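Local coordinates for unconventional myosin IB (Entamoeba histolytica, PDB 5XG9), which probably acts as an actin-based motor whose SH3 domain binds proline-rich partner segments, as in related class I myosins, at residues 11-16 / 49-54; 30-35 / 45-50. All coordinates share one frame; numbering follows the deposited sequence.

Interaction 1 (11-16 / 49-54); sequences YPYTAA and WIPNNY. With PEU (2,5,8,11,14,17,20,23,26,29,32,35,38,41,44,47,50,53,56,59,62,65,68,71,74,77,80-heptacosaoxadooctacontan-82-ol), chain J.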
ATOM      1  N   TYR A  11      -9.944   1.113   3.553  1.00 16.08           N
ATOM      2  CA  TYR A  11     -10.932   1.374   2.489  1.00 15.41           C
ATOM      3  C   TYR A  11     -10.470   0.552   1.297  1.00 14.93           C
ATOM      4  O   TYR A  11      -9.312   0.346   1.181  1.00 15.95           O
ATOM      5  CB  TYR A  11     -10.932   2.803   2.032  1.00 14.96           C
ATOM      6  CG  TYR A  11     -11.156   3.875   3.085  1.00 16.68           C
ATOM      7  CD1 TYR A  11     -10.112   4.341   3.867  1.00 16.02           C
ATOM      8  CD2 TYR A  11     -12.400   4.421   3.245  1.00 17.59           C
ATOM      9  CE1 TYR A  11     -10.296   5.345   4.800  1.00 17.63           C
ATOM     10  CE2 TYR A  11     -12.628   5.427   4.167  1.00 20.57           C
ATOM     11  CZ  TYR A  11     -11.575   5.888   4.957  1.00 18.80           C
ATOM     12  OH  TYR A  11     -11.879   6.930   5.797  1.00 18.34           O
ATOM     13  N   PRO A  12     -11.375   0.169   0.403  1.00 13.79           N
ATOM     14  CA  PRO A  12     -10.939  -0.538  -0.798  1.00 15.70           C
ATOM     15  C   PRO A  12     -10.368   0.473  -1.781  1.00 15.87           C
ATOM     16  O   PRO A  12     -10.720   1.619  -1.679  1.00 15.02           O
ATOM     17  CB  PRO A  12     -12.274  -1.117  -1.298  1.00 15.46           C
ATOM     18  CG  PRO A  12     -13.253  -0.105  -0.946  1.00 14.10           C
ATOM     19  CD  PRO A  12     -12.849   0.309   0.436  1.00 14.60           C
ATOM     20  N   TYR A  13      -9.533   0.057  -2.727  1.00 15.65           N
ATOM     21  CA  TYR A  13      -9.019   0.937  -3.768  1.00 15.90           C
ATOM     22  C   TYR A  13      -8.889   0.150  -5.049  1.00 16.61           C
ATOM     23  O   TYR A  13      -8.308  -0.911  -5.039  1.00 15.33           O
ATOM     24  CB  TYR A  13      -7.716   1.492  -3.326  1.00 16.96           C
ATOM     25  CG  TYR A  13      -7.101   2.433  -4.299  1.00 17.71           C
ATOM     26  CD1 TYR A  13      -7.708   3.632  -4.594  1.00 19.29           C
ATOM     27  CD2 TYR A  13      -5.911   2.093  -4.951  1.00 20.11           C
ATOM     28  CE1 TYR A  13      -7.143   4.497  -5.520  1.00 24.84           C
ATOM     29  CE2 TYR A  13      -5.335   2.940  -5.875  1.00 21.70           C
ATOM     30  CZ  TYR A  13      -5.929   4.121  -6.157  1.00 27.95           C
ATOM     31  OH  TYR A  13      -5.290   4.952  -7.049  1.00 37.76           O
ATOM     32  N   THR A  14      -9.383   0.734  -6.139  1.00 15.51           N
ATOM     33  CA  THR A  14      -9.193   0.224  -7.463  1.00 17.33           C
ATOM     34  C   THR A  14      -8.135   1.092  -8.130  1.00 15.66           C
ATOM     35  O   THR A  14      -8.301   2.304  -8.268  1.00 18.44           O
ATOM     36  CB  THR A  14     -10.459   0.354  -8.235  1.00 19.01           C
ATOM     37  OG1 THR A  14     -11.460  -0.487  -7.599  1.00 18.04           O
ATOM     38  CG2 THR A  14     -10.204  -0.088  -9.731  1.00 17.67           C
ATOM     39  N   ALA A  15      -7.025   0.491  -8.465  1.00 17.24           N
ATOM     40  CA  ALA A  15      -5.952   1.192  -9.220  1.00 17.54           C
ATOM     41  C   ALA A  15      -6.526   1.899 -10.460  1.00 18.14           C
ATOM     42  O   ALA A  15      -7.339   1.299 -11.162  1.00 17.83           O
ATOM     43  CB  ALA A  15      -4.919   0.162  -9.616  1.00 17.03           C
ATOM     44  N   ALA A  16      -6.103   3.153 -10.702  1.00 17.24           N
ATOM     45  CA  ALA A  16      -6.531   3.931 -11.875  1.00 18.66           C
ATOM     46  C   ALA A  16      -5.708   3.659 -13.104  1.00 17.76           C
ATOM     47  O   ALA A  16      -6.141   3.970 -14.211  1.00 16.96           O
ATOM     48  CB  ALA A  16      -6.532   5.409 -11.590  1.00 19.78           C
ATOM     49  N   TRP A  49       1.740   1.989  -6.520  1.00 15.84           N
ATOM     50  CA  TRP A  49       1.611   3.142  -5.602  1.00 15.20           C
ATOM     51  C   TRP A  49       0.214   3.121  -5.064  1.00 14.83           C
ATOM     52  O   TRP A  49      -0.732   2.783  -5.813  1.00 14.30           O
ATOM     53  CB  TRP A  49       1.889   4.454  -6.329  1.00 15.54           C
ATOM     54  CG  TRP A  49       3.357   4.617  -6.686  1.00 17.80           C
ATOM     55  CD1 TRP A  49       3.960   4.208  -7.846  1.00 22.17           C
ATOM     56  CD2 TRP A  49       4.368   5.178  -5.881  1.00 19.13           C
ATOM     57  NE1 TRP A  49       5.306   4.481  -7.802  1.00 21.43           N
ATOM     58  CE2 TRP A  49       5.593   5.067  -6.605  1.00 20.95           C
ATOM     59  CE3 TRP A  49       4.394   5.719  -4.607  1.00 16.10           C
ATOM     60  CZ2 TRP A  49       6.793   5.541  -6.109  1.00 19.04           C
ATOM     61  CZ3 TRP A  49       5.578   6.213  -4.120  1.00 19.14           C
ATOM     62  CH2 TRP A  49       6.785   6.123  -4.869  1.00 17.73           C
ATOM     63  N   ILE A  50       0.082   3.502  -3.810  1.00 14.12           N
ATOM     64  CA  ILE A  50      -1.217   3.542  -3.109  1.00 15.11           C
ATOM     65  C   ILE A  50      -1.434   4.878  -2.408  1.00 15.98           C
ATOM     66  O   ILE A  50      -0.504   5.493  -1.925  1.00 14.02           O
ATOM     67  CB  ILE A  50      -1.359   2.411  -2.049  1.00 16.97           C
ATOM     68  CG1 ILE A  50      -0.336   2.556  -0.949  1.00 17.10           C
ATOM     69  CG2 ILE A  50      -1.248   1.033  -2.743  1.00 14.24           C
ATOM     70  CD1 ILE A  50      -0.541   1.607   0.228  1.00 20.13           C
ATOM     71  N   PRO A  51      -2.691   5.294  -2.267  1.00 14.34           N
ATOM     72  CA  PRO A  51      -2.956   6.577  -1.553  1.00 15.62           C
ATOM     73  C   PRO A  51      -2.920   6.369  -0.070  1.00 13.86           C
ATOM     74  O   PRO A  51      -3.635   5.536   0.427  1.00 16.38           O
ATOM     75  CB  PRO A  51      -4.374   6.945  -1.978  1.00 15.72           C
ATOM     76  CG  PRO A  51      -4.971   5.610  -2.467  1.00 16.35           C
ATOM     77  CD  PRO A  51      -3.887   4.664  -2.831  1.00 16.88           C
ATOM     78  N   ASN A  52      -2.081   7.111   0.660  1.00 13.84           N
ATOM     79  CA  ASN A  52      -1.862   6.805   2.043  1.00 14.33           C
ATOM     80  C   ASN A  52      -3.068   7.072   2.969  1.00 14.50           C
ATOM     81  O   ASN A  52      -3.131   6.475   4.071  1.00 16.45           O
ATOM     82  CB  ASN A  52      -0.523   7.300   2.611  1.00 15.12           C
ATOM     83  CG  ASN A  52      -0.526   8.806   2.996  1.00 19.80           C
ATOM     84  OD1 ASN A  52      -1.589   9.397   3.238  1.00 21.67           O
ATOM     85  ND2 ASN A  52       0.634   9.431   2.920  1.00 19.53           N
ATOM     86  N   ASN A  53      -4.056   7.821   2.488  1.00 14.59           N
ATOM     87  CA  ASN A  53      -5.243   8.084   3.285  1.00 15.98           C
ATOM     88  C   ASN A  53      -6.141   6.815   3.342  1.00 16.81           C
ATOM     89  O   ASN A  53      -7.074   6.773   4.154  1.00 17.27           O
ATOM     90  CB  ASN A  53      -6.089   9.308   2.788  1.00 16.44           C
ATOM     91  CG  ASN A  53      -6.311   9.317   1.259  1.00 17.30           C
ATOM     92  OD1 ASN A  53      -5.376   9.091   0.444  1.00 17.96           O
ATOM     93  ND2 ASN A  53      -7.503   9.726   0.851  1.00 17.69           N
ATOM     94  N   TYR A  54      -5.915   5.846   2.454  1.00 14.05           N
ATOM     95  CA  TYR A  54      -6.683   4.641   2.492  1.00 14.37           C
ATOM     96  C   TYR A  54      -6.224   3.590   3.509  1.00 16.63           C
ATOM     97  O   TYR A  54      -6.893   2.550   3.680  1.00 15.43           O
ATOM     98  CB  TYR A  54      -6.737   4.018   1.146  1.00 14.33           C
ATOM     99  CG  TYR A  54      -7.589   4.701   0.113  1.00 15.18           C
ATOM    100  CD1 TYR A  54      -7.396   6.064  -0.210  1.00 14.86           C
ATOM    101  CD2 TYR A  54      -8.616   4.007  -0.559  1.00 14.79           C
ATOM    102  CE1 TYR A  54      -8.147   6.664  -1.226  1.00 16.26           C
ATOM    103  CE2 TYR A  54      -9.363   4.608  -1.576  1.00 15.86           C
ATOM    104  CZ  TYR A  54      -9.114   5.939  -1.896  1.00 15.60           C
ATOM    105  OH  TYR A  54      -9.855   6.533  -2.914  1.00 21.17           O
TER
HETATM  106  OAB PEU J 102      -1.325  11.112 -10.447  1.00 53.02           O
HETATM  107  CAC PEU J 102      -0.854   9.885  -9.894  1.00 48.28           C
HETATM  108  CAD PEU J 102       0.578   9.639 -10.354  1.00 51.81           C
HETATM  109  OAE PEU J 102       0.664   8.361 -10.981  1.00 52.65           O
HETATM  110  CAF PEU J 102       0.593   7.298 -10.032  1.00 44.69           C
HETATM  111  CAG PEU J 102       1.888   7.248  -9.229  1.00 38.62           C
HETATM  112  OAH PEU J 102       1.762   8.073  -8.072  1.00 34.22           O
HETATM  113  CAI PEU J 102       2.922   8.006  -7.246  1.00 37.94           C
HETATM  114  CAJ PEU J 102       3.744   9.278  -7.422  1.00 38.46           C
HETATM  115  OAK PEU J 102       4.756   9.057  -8.402  1.00 42.27           O
HETATM  116  CAL PEU J 102       6.043   8.895  -7.807  1.00 44.18           C
HETATM  117  CAM PEU J 102       6.520  10.233  -7.257  1.00 45.29           C
HETATM  118  OAN PEU J 102       6.193  11.271  -8.178  1.00 40.34           O
HETATM  119  CAO PEU J 102       5.492  12.340  -7.545  1.00 34.34           C
HETATM  120  CAP PEU J 102       6.450  13.501  -7.303  1.00 30.36           C
HETATM  121  OAQ PEU J 102       6.898  13.475  -5.950  1.00 28.21           O
HETATM  122  CAR PEU J 102       7.425  14.736  -5.542  1.00 29.06           C
HETATM  123  CAS PEU J 102       6.708  15.203  -4.281  1.00 30.14           C
HETATM  124  OAT PEU J 102       5.624  16.057  -4.640  1.00 33.87           O
HETATM  125  CAU PEU J 102       4.725  16.255  -3.551  1.00 43.49           C
HETATM  126  CAV PEU J 102       3.982  17.572  -3.742  1.00 45.46           C
HETATM  127  OAW PEU J 102       3.848  17.845  -5.135  1.00 55.72           O
HETATM  128  CAX PEU J 102       3.056  16.860  -5.795  1.00 64.76           C
HETATM  129  CAY PEU J 102       3.653  16.562  -7.164  1.00 72.29           C
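Tyr13 lays one face of its ring on Pro51 and turns an edge to Tyr54, so a single side chain joins both ends of segment 51-54 to the loop 11-16. The proline's CD sits over the middle of the ring, 3.8 Å from the centroid and 12° off the normal, a close CH-pi contact. Against Tyr54 the pair is T-shaped, with Tyr13 CD1 3.6 Å from Tyr54 CE2 and the planes at 74°. Having CG trans to the backbone N (chi1 -179°) carries the Tyr13 ring from the loop across to these two partners. Tyr11 approaches the Tyr54 ring as well, edge toward face with centroids 5.8 Å apart, and its CB rests 3.7 Å from Tyr54 CD2. The carbonyl O of Pro12 lies in the plane of the Tyr54 ring at its edge, 3.3 Å from CE2, where the polarised ring C-H groups point. A weak, bent hydrogen bond from Tyr11 N to Tyr54 O, 3.4 Å long, is the backbone tie.

Further out, the 3-10 segment 52-54 is closed by Tyr54 N bonding to Pro51 O, which sets the tyrosine beside the proline. Tyr13 OH is held by Glu20, and Phe23 packs against Tyr54.

Tyr11, Tyr13, Pro51 and Tyr54 probably correspond to the ALYDY-motif tyrosines, the proline and the 3-10 tyrosine that line the proline-rich ligand groove in other SH3 domains. Aromatic edges, a ring face and C-H groups dominate the chemistry here, consistent with a largely aromatic surface suited to receiving prolines.

Interaction 2 (30-35 / 45-50); sequences TILEKD and GQEGWI. With PEU (2,5,8,11,14,17,20,23,26,29,32,35,38,41,44,47,50,53,56,59,62,65,68,71,74,77,80-heptacosaoxadooctacontan-82-ol), chain J.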
ATOM      1  N   THR A  30       2.957  -4.142   2.210  1.00 15.91           N
ATOM      2  CA  THR A  30       4.314  -3.814   2.600  1.00 13.81           C
ATOM      3  C   THR A  30       4.767  -2.622   1.871  1.00 14.54           C
ATOM      4  O   THR A  30       4.576  -2.538   0.668  1.00 16.47           O
ATOM      5  CB  THR A  30       5.242  -5.035   2.359  1.00 15.27           C
ATOM      6  OG1 THR A  30       4.784  -6.088   3.205  1.00 14.69           O
ATOM      7  CG2 THR A  30       6.715  -4.723   2.703  1.00 18.03           C
ATOM      8  N   ILE A  31       5.395  -1.676   2.570  1.00 14.69           N
ATOM      9  CA  ILE A  31       5.761  -0.435   1.945  1.00 15.55           C
ATOM     10  C   ILE A  31       7.230  -0.429   1.565  1.00 16.25           C
ATOM     11  O   ILE A  31       8.086  -0.575   2.426  1.00 18.44           O
ATOM     12  CB  ILE A  31       5.480   0.761   2.892  1.00 16.13           C
ATOM     13  CG1 ILE A  31       3.997   0.760   3.282  1.00 15.81           C
ATOM     14  CG2 ILE A  31       5.928   2.112   2.310  1.00 17.71           C
ATOM     15  CD1 ILE A  31       3.055   0.793   2.129  1.00 15.90           C
ATOM     16  N   LEU A  32       7.486  -0.224   0.265  1.00 18.57           N
ATOM     17  CA  LEU A  32       8.848  -0.250  -0.271  1.00 21.81           C
ATOM     18  C   LEU A  32       9.464   1.127  -0.325  1.00 22.24           C
ATOM     19  O   LEU A  32      10.721   1.256  -0.446  1.00 21.12           O
ATOM     20  CB  LEU A  32       8.843  -0.865  -1.661  1.00 20.89           C
ATOM     21  CG  LEU A  32       8.248  -2.232  -1.764  1.00 24.22           C
ATOM     22  CD1 LEU A  32       7.979  -2.553  -3.231  1.00 27.68           C
ATOM     23  CD2 LEU A  32       9.232  -3.162  -1.050  1.00 26.82           C
ATOM     24  N   GLU A  33       8.645   2.174  -0.231  1.00 18.72           N
ATOM     25  CA  GLU A  33       9.060   3.509  -0.482  1.00 19.92           C
ATOM     26  C   GLU A  33       7.897   4.514  -0.150  1.00 20.00           C
ATOM     27  O   GLU A  33       6.745   4.179  -0.363  1.00 17.60           O
ATOM     28  CB  GLU A  33       9.436   3.589  -1.982  1.00 25.81           C
ATOM     29  CG  GLU A  33       9.637   4.936  -2.502  1.00 28.54           C
ATOM     30  CD  GLU A  33      10.277   4.992  -3.876  1.00 24.42           C
ATOM     31  OE1 GLU A  33      10.311   4.035  -4.680  1.00 24.40           O
ATOM     32  OE2 GLU A  33      10.726   6.075  -4.098  1.00 24.85           O
ATOM     33  N   LYS A  34       8.227   5.695   0.367  1.00 19.25           N
ATOM     34  CA  LYS A  34       7.219   6.735   0.639  1.00 21.14           C
ATOM     35  C   LYS A  34       7.520   7.978  -0.146  1.00 23.43           C
ATOM     36  O   LYS A  34       8.670   8.440  -0.224  1.00 25.53           O
ATOM     37  CB  LYS A  34       7.187   7.021   2.117  1.00 19.54           C
ATOM     38  CG  LYS A  34       6.739   5.826   2.912  1.00 19.16           C
ATOM     39  CD  LYS A  34       6.693   6.178   4.400  1.00 20.60           C
ATOM     40  CE  LYS A  34       6.025   5.094   5.229  1.00 20.92           C
ATOM     41  NZ  LYS A  34       6.185   5.422   6.688  1.00 23.89           N
ATOM     42  N   ASP A  35       6.511   8.522  -0.777  1.00 20.01           N
ATOM     43  CA  ASP A  35       6.659   9.815  -1.439  1.00 17.95           C
ATOM     44  C   ASP A  35       5.500  10.761  -1.072  1.00 17.82           C
ATOM     45  O   ASP A  35       4.640  11.067  -1.864  1.00 17.14           O
ATOM     46  CB  ASP A  35       6.746   9.688  -2.952  1.00 19.28           C
ATOM     47  CG  ASP A  35       7.081  11.037  -3.624  1.00 22.56           C
ATOM     48  OD1 ASP A  35       7.419  12.042  -2.949  1.00 23.79           O
ATOM     49  OD2 ASP A  35       6.917  11.065  -4.832  1.00 25.95           O
ATOM     50  N   GLY A  45       2.968 -10.241  -4.370  1.00 20.81           N
ATOM     51  CA  GLY A  45       3.718 -10.240  -5.605  1.00 22.04           C
ATOM     52  C   GLY A  45       3.335  -9.114  -6.577  1.00 25.06           C
ATOM     53  O   GLY A  45       3.927  -9.034  -7.637  1.00 26.52           O
ATOM     54  N   GLN A  46       2.341  -8.281  -6.251  1.00 21.34           N
ATOM     55  CA  GLN A  46       1.992  -7.119  -7.089  1.00 21.03           C
ATOM     56  C   GLN A  46       2.541  -5.892  -6.439  1.00 18.88           C
ATOM     57  O   GLN A  46       2.586  -5.813  -5.237  1.00 17.21           O
ATOM     58  CB  GLN A  46       0.493  -6.972  -7.189  1.00 23.29           C
ATOM     59  CG  GLN A  46      -0.190  -8.159  -7.851  1.00 28.47           C
ATOM     60  CD  GLN A  46      -0.080  -8.093  -9.341  1.00 38.02           C
ATOM     61  OE1 GLN A  46      -0.763  -7.317 -10.004  1.00 41.12           O
ATOM     62  NE2 GLN A  46       0.750  -8.954  -9.892  1.00 40.59           N
ATOM     63  N   GLU A  47       3.054  -4.956  -7.216  1.00 17.99           N
ATOM     64  CA  GLU A  47       3.666  -3.763  -6.676  1.00 17.99           C
ATOM     65  C   GLU A  47       3.023  -2.551  -7.321  1.00 17.97           C
ATOM     66  O   GLU A  47       2.764  -2.585  -8.584  1.00 17.15           O
ATOM     67  CB  GLU A  47       5.117  -3.791  -7.081  1.00 22.45           C
ATOM     68  CG  GLU A  47       5.879  -2.570  -6.777  1.00 28.46           C
ATOM     69  CD  GLU A  47       7.328  -2.702  -7.207  1.00 32.49           C
ATOM     70  OE1 GLU A  47       7.629  -3.373  -8.241  1.00 43.55           O
ATOM     71  OE2 GLU A  47       8.142  -2.096  -6.535  1.00 40.28           O
ATOM     72  N   GLY A  48       2.780  -1.481  -6.521  1.00 13.86           N
ATOM     73  CA  GLY A  48       2.349  -0.225  -7.132  1.00 13.35           C
ATOM     74  C   GLY A  48       2.085   0.794  -6.071  1.00 15.54           C
ATOM     75  O   GLY A  48       2.203   0.487  -4.853  1.00 15.41           O
ATOM     76  N   TRP A  49       1.740   1.989  -6.520  1.00 15.84           N
ATOM     77  CA  TRP A  49       1.611   3.142  -5.602  1.00 15.20           C
ATOM     78  C   TRP A  49       0.214   3.121  -5.064  1.00 14.83           C
ATOM     79  O   TRP A  49      -0.732   2.783  -5.813  1.00 14.30           O
ATOM     80  CB  TRP A  49       1.889   4.454  -6.329  1.00 15.54           C
ATOM     81  CG  TRP A  49       3.357   4.617  -6.686  1.00 17.80           C
ATOM     82  CD1 TRP A  49       3.960   4.208  -7.846  1.00 22.17           C
ATOM     83  CD2 TRP A  49       4.368   5.178  -5.881  1.00 19.13           C
ATOM     84  NE1 TRP A  49       5.306   4.481  -7.802  1.00 21.43           N
ATOM     85  CE2 TRP A  49       5.593   5.067  -6.605  1.00 20.95           C
ATOM     86  CE3 TRP A  49       4.394   5.719  -4.607  1.00 16.10           C
ATOM     87  CZ2 TRP A  49       6.793   5.541  -6.109  1.00 19.04           C
ATOM     88  CZ3 TRP A  49       5.578   6.213  -4.120  1.00 19.14           C
ATOM     89  CH2 TRP A  49       6.785   6.123  -4.869  1.00 17.73           C
ATOM     90  N   ILE A  50       0.082   3.502  -3.810  1.00 14.12           N
ATOM     91  CA  ILE A  50      -1.217   3.542  -3.109  1.00 15.11           C
ATOM     92  C   ILE A  50      -1.434   4.878  -2.408  1.00 15.98           C
ATOM     93  O   ILE A  50      -0.504   5.493  -1.925  1.00 14.02           O
ATOM     94  CB  ILE A  50      -1.359   2.411  -2.049  1.00 16.97           C
ATOM     95  CG1 ILE A  50      -0.336   2.556  -0.949  1.00 17.10           C
ATOM     96  CG2 ILE A  50      -1.248   1.033  -2.743  1.00 14.24           C
ATOM     97  CD1 ILE A  50      -0.541   1.607   0.228  1.00 20.13           C
TER
HETATM   98  OAB PEU J 102      -1.325  11.112 -10.447  1.00 53.02           O
HETATM   99  CAC PEU J 102      -0.854   9.885  -9.894  1.00 48.28           C
HETATM  100  CAD PEU J 102       0.578   9.639 -10.354  1.00 51.81           C
HETATM  101  OAE PEU J 102       0.664   8.361 -10.981  1.00 52.65           O
HETATM  102  CAF PEU J 102       0.593   7.298 -10.032  1.00 44.69           C
HETATM  103  CAG PEU J 102       1.888   7.248  -9.229  1.00 38.62           C
HETATM  104  OAH PEU J 102       1.762   8.073  -8.072  1.00 34.22           O
HETATM  105  CAI PEU J 102       2.922   8.006  -7.246  1.00 37.94           C
HETATM  106  CAJ PEU J 102       3.744   9.278  -7.422  1.00 38.46           C
HETATM  107  OAK PEU J 102       4.756   9.057  -8.402  1.00 42.27           O
HETATM  108  CAL PEU J 102       6.043   8.895  -7.807  1.00 44.18           C
HETATM  109  CAM PEU J 102       6.520  10.233  -7.257  1.00 45.29           C
HETATM  110  OAN PEU J 102       6.193  11.271  -8.178  1.00 40.34           O
HETATM  111  CAO PEU J 102       5.492  12.340  -7.545  1.00 34.34           C
HETATM  112  CAP PEU J 102       6.450  13.501  -7.303  1.00 30.36           C
HETATM  113  OAQ PEU J 102       6.898  13.475  -5.950  1.00 28.21           O
HETATM  114  CAR PEU J 102       7.425  14.736  -5.542  1.00 29.06           C
HETATM  115  CAS PEU J 102       6.708  15.203  -4.281  1.00 30.14           C
HETATM  116  OAT PEU J 102       5.624  16.057  -4.640  1.00 33.87           O
HETATM  117  CAU PEU J 102       4.725  16.255  -3.551  1.00 43.49           C
HETATM  118  CAV PEU J 102       3.982  17.572  -3.742  1.00 45.46           C
HETATM  119  OAW PEU J 102       3.848  17.845  -5.135  1.00 55.72           O
HETATM  120  CAX PEU J 102       3.056  16.860  -5.795  1.00 64.76           C
HETATM  121  CAY PEU J 102       3.653  16.562  -7.164  1.00 72.29           C
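Trp49 stands with the six-membered end of its indole against Glu33 and Asp35, two acidic side chains reaching over from strand 28-35. The Glu33 carboxylate and the indole plane are 55° apart, so the two flat groups are tilted rather than stacked; Glu33 CD comes 3.8 Å from Trp49 CH2. Asp35 contributes its methylene instead, with CB 3.8 Å from Trp49 CZ3. Both acids direct CG trans to their backbone N, and the extended Glu33 chain (chi2 168°) delivers its carboxylate beside the ring. One face of the indole is covered by the polyether PEU, whose CAI atom is 3.5 Å from Trp49 CD2.

Toward the other end, the side chains of Leu32 and Glu47 cross nearly at right angles, Leu32 CD1 lying 3.3 Å from Glu47 OE2. Beneath, on the buried side, Ile31 CD1 meets Ile50 CD1 at 4.1 Å; Ile50 also packs on Leu21 and Phe23.

Strand 38-43 runs between these two strands in the sheet, so side chains alone bridge them. Its Lys40 pairs with Glu33 OE1 in a salt bridge and more weakly with Glu47. This lysine probably offsets the mutual repulsion of the two carboxylates. The contact thus combines an apolar underside with acids beside a partly exposed tryptophan, at the n-Src loop edge of the probable peptide-binding surface, where their charge might attract a basic residue of a ligand.

Interactions 1 and 2 lie with their centres about 11 Å apart and meet on strand 46-51, sharing Trp49 and Ile50. Interaction 1 gathers the tyrosines and proline that probably form the groove, and interaction 2 places Glu33 and Asp35 beside Trp49 near it; Trp49, shared by both, precedes Pro51 by two residues. Trp38 touches both Tyr13 and Trp49 and so connects the two sets of side chains. The bound polyether, probably a crystallisation additive, packs on the indole and runs past Asp35; it may mark a surface able to take a peptide. Beneath both contacts, Ile50 extends from the shared strand into the core.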